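Long-range contact in aminoglycoside N(3)-acetyltransferase (Enterobacter cloacae, PDB 6NP3), which transfers an acetyl group from acetyl-CoA to the 3-amino group of 2-deoxystreptamine antibiotics such as gentamicin, probably conferring resistance to them: residues 182-187 and 201-206. Sequence-based numbering, arbitrary orientation.
Sequences KRRVTY and TTSDWD
Val185 pairs with Asp204 and Tyr187 with Thr202 as hydrogen-bonded antiparallel pairs, which joins the open ends of the two-stranded beta hairpin formed by strands 184-193 and 196-205. In the first pair, Val185 N lies 2.9 Å from Asp204 O. Past the Val185-Asp204 pair, at the open end of the hairpin, Asp206 N donates to Arg183 O from above its carbonyl plane.

The indole of Trp205 is held between two cationic side chains. Arg184 lies over one face. Its guanidinium stands edge-on, at 90° to the ring plane, and points NH1 at the ring, 3.4 Å from Trp205 CE2. This is a cation-pi contact. On the opposite face, the Lys182 chain bends at chi3 (72°) and lays its end along the six-membered ring. Lys182 CE makes a CH-pi contact 3.8 Å from the centroid of the Trp205 six-membered ring, and NZ adds a cation-pi contact. The same NZ is hydrogen-bonded to Ala175 O and Ala177 O.

The Arg184 guanidinium is fixed further at its edge. NH2 donates to Ser203 OG at 2.9 Å, close to the guanidinium plane, and a water links NH1 to Asp204 OD1. Asp204 OD1 also accepts from Trp205 N.

Val185, Tyr187, Thr202 and Asp204 point to the face opposite Thr186 and Ser203. The Tyr187 ring meets Tyr67 of the gentamicin pocket, and the Tyr187 side chain is about 7 Å from the bound gentamicin. Thr202 CG2 sits over the rim of the Tyr187 ring, 4.0 Å from CE1.

Arg183 and Asp206 run side by side and form a salt bridge. Arg183 NH1 forms a second salt bridge, with Asp212 OD1, and Asp206 OD1 accepts from the backbone N of Asn208, a gentamicin-pocket residue. Arg183 NE and NH2 both grip Asp206 OD2, at 3.0 and 3.2 Å.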
loop_
_atom_site.group_PDB
_atom_site.type_symbol
_atom_site.label_atom_id
_atom_site.label_comp_id
_atom_site.label_asym_id
_atom_site.label_seq_id
_atom_site.Cartn_x
_atom_site.Cartn_y
_atom_site.Cartn_z
ATOM N N LYS A 182 1.206 0.181 -22.236
ATOM C CA LYS A 182 1.489 0.018 -20.816
ATOM C C LYS A 182 2.900 -0.507 -20.592
ATOM O O LYS A 182 3.346 -1.467 -21.232
ATOM C CB LYS A 182 0.461 -0.907 -20.177
ATOM C CG LYS A 182 -0.939 -0.321 -20.216
ATOM C CD LYS A 182 -2.011 -1.369 -19.983
ATOM C CE LYS A 182 -2.046 -1.834 -18.554
ATOM N NZ LYS A 182 -3.249 -2.610 -18.258
ATOM N N ARG A 183 3.608 0.141 -19.681
ATOM C CA ARG A 183 4.960 -0.238 -19.322
ATOM C C ARG A 183 4.973 -1.408 -18.357
ATOM O O ARG A 183 4.168 -1.485 -17.417
ATOM C CB ARG A 183 5.646 0.948 -18.648
ATOM C CG ARG A 183 5.899 2.099 -19.579
ATOM C CD ARG A 183 6.301 3.342 -18.823
ATOM N NE ARG A 183 7.476 3.168 -17.976
ATOM C CZ ARG A 183 8.701 3.555 -18.310
ATOM N NH1 ARG A 183 8.926 4.116 -19.493
ATOM N NH2 ARG A 183 9.715 3.370 -17.473
ATOM N N ARG A 184 5.926 -2.303 -18.585
ATOM C CA ARG A 184 6.212 -3.429 -17.719
ATOM C C ARG A 184 7.669 -3.378 -17.277
ATOM O O ARG A 184 8.517 -2.715 -17.885
ATOM C CB ARG A 184 5.861 -4.763 -18.389
ATOM C CG ARG A 184 4.371 -4.866 -18.658
ATOM C CD ARG A 184 3.982 -6.152 -19.306
ATOM N NE ARG A 184 4.237 -7.326 -18.480
ATOM C CZ ARG A 184 3.438 -7.737 -17.500
ATOM N NH1 ARG A 184 2.366 -7.029 -17.170
ATOM N NH2 ARG A 184 3.741 -8.821 -16.804
ATOM N N VAL A 185 7.934 -4.047 -16.164
ATOM C CA VAL A 185 9.272 -4.152 -15.601
ATOM C C VAL A 185 9.554 -5.621 -15.343
ATOM O O VAL A 185 8.642 -6.419 -15.108
ATOM C CB VAL A 185 9.444 -3.361 -14.283
ATOM C CG1 VAL A 185 9.437 -1.878 -14.539
ATOM C CG2 VAL A 185 8.383 -3.737 -13.254
ATOM N N THR A 186 10.834 -5.974 -15.373
ATOM C CA THR A 186 11.289 -7.292 -14.956
ATOM C C THR A 186 12.231 -7.137 -13.766
ATOM O O THR A 186 13.099 -6.262 -13.765
ATOM C CB THR A 186 11.988 -8.013 -16.121
ATOM O OG1 THR A 186 11.038 -8.286 -17.163
ATOM C CG2 THR A 186 12.628 -9.314 -15.661
ATOM N N TYR A 187 12.030 -7.942 -12.732
ATOM C CA TYR A 187 12.906 -7.906 -11.570
ATOM C C TYR A 187 12.904 -9.286 -10.940
ATOM O O TYR A 187 12.127 -10.160 -11.326
ATOM C CB TYR A 187 12.502 -6.796 -10.608
ATOM C CG TYR A 187 11.065 -6.817 -10.153
ATOM C CD1 TYR A 187 10.666 -7.623 -9.109
ATOM C CD2 TYR A 187 10.117 -6.000 -10.743
ATOM C CE1 TYR A 187 9.338 -7.624 -8.669
ATOM C CE2 TYR A 187 8.807 -5.982 -10.306
ATOM C CZ TYR A 187 8.424 -6.818 -9.293
ATOM O OH TYR A 187 7.122 -6.812 -8.836
ATOM N N THR A 201 12.309 -14.644 -10.938
ATOM C CA THR A 201 12.289 -13.520 -11.860
ATOM C C THR A 201 10.899 -13.419 -12.469
ATOM O O THR A 201 10.308 -14.430 -12.866
ATOM C CB THR A 201 13.342 -13.708 -12.953
ATOM O OG1 THR A 201 14.622 -13.880 -12.331
ATOM C CG2 THR A 201 13.393 -12.504 -13.875
ATOM N N THR A 202 10.363 -12.204 -12.495
ATOM C CA THR A 202 9.021 -11.998 -13.012
ATOM C C THR A 202 8.961 -10.684 -13.763
ATOM O O THR A 202 9.819 -9.823 -13.607
ATOM C CB THR A 202 7.999 -11.944 -11.862
ATOM O OG1 THR A 202 6.675 -12.083 -12.384
ATOM C CG2 THR A 202 8.081 -10.620 -11.076
ATOM N N SER A 203 7.911 -10.514 -14.558
ATOM C CA SER A 203 7.537 -9.195 -15.048
ATOM C C SER A 203 6.217 -8.774 -14.415
ATOM O O SER A 203 5.444 -9.609 -13.959
ATOM C CB SER A 203 7.441 -9.179 -16.577
ATOM O OG SER A 203 6.366 -9.958 -17.032
ATOM N N ASP A 204 5.970 -7.470 -14.380
ATOM C CA ASP A 204 4.711 -6.940 -13.870
ATOM C C ASP A 204 4.563 -5.539 -14.438
ATOM O O ASP A 204 5.473 -5.014 -15.075
ATOM C CB ASP A 204 4.665 -6.959 -12.328
ATOM C CG ASP A 204 3.262 -7.183 -11.770
ATOM O OD1 ASP A 204 2.261 -6.871 -12.486
ATOM O OD2 ASP A 204 3.184 -7.647 -10.609
ATOM N N TRP A 205 3.403 -4.942 -14.213
ATOM C CA TRP A 205 3.231 -3.551 -14.603
ATOM C C TRP A 205 4.222 -2.649 -13.876
ATOM O O TRP A 205 4.521 -2.856 -12.694
ATOM C CB TRP A 205 1.788 -3.102 -14.343
ATOM C CG TRP A 205 0.793 -4.041 -14.962
ATOM C CD1 TRP A 205 -0.045 -4.874 -14.318
ATOM C CD2 TRP A 205 0.600 -4.278 -16.358
ATOM N NE1 TRP A 205 -0.784 -5.596 -15.213
ATOM C CE2 TRP A 205 -0.403 -5.244 -16.478
ATOM C CE3 TRP A 205 1.172 -3.764 -17.515
ATOM C CZ2 TRP A 205 -0.838 -5.712 -17.710
ATOM C CZ3 TRP A 205 0.739 -4.251 -18.738
ATOM C CH2 TRP A 205 -0.247 -5.206 -18.819
ATOM N N ASP A 206 4.696 -1.613 -14.557
ATOM C CA ASP A 206 5.604 -0.658 -13.933
ATOM C C ASP A 206 4.832 0.153 -12.898
ATOM O O ASP A 206 3.924 0.914 -13.250
ATOM C CB ASP A 206 6.206 0.221 -15.023
ATOM C CG ASP A 206 7.330 1.084 -14.539
ATOM O OD1 ASP A 206 7.518 1.213 -13.303
ATOM O OD2 ASP A 206 8.051 1.600 -15.457
HETATM O O HOH W 1 1.498 -8.457 -14.851
HETATM O O HOH W 2 9.245 0.134 -17.564
HETATM O O HOH W 3 6.142 -8.828 -19.977
HETATM O O HOH W 4 5.203 -8.748 -9.341
#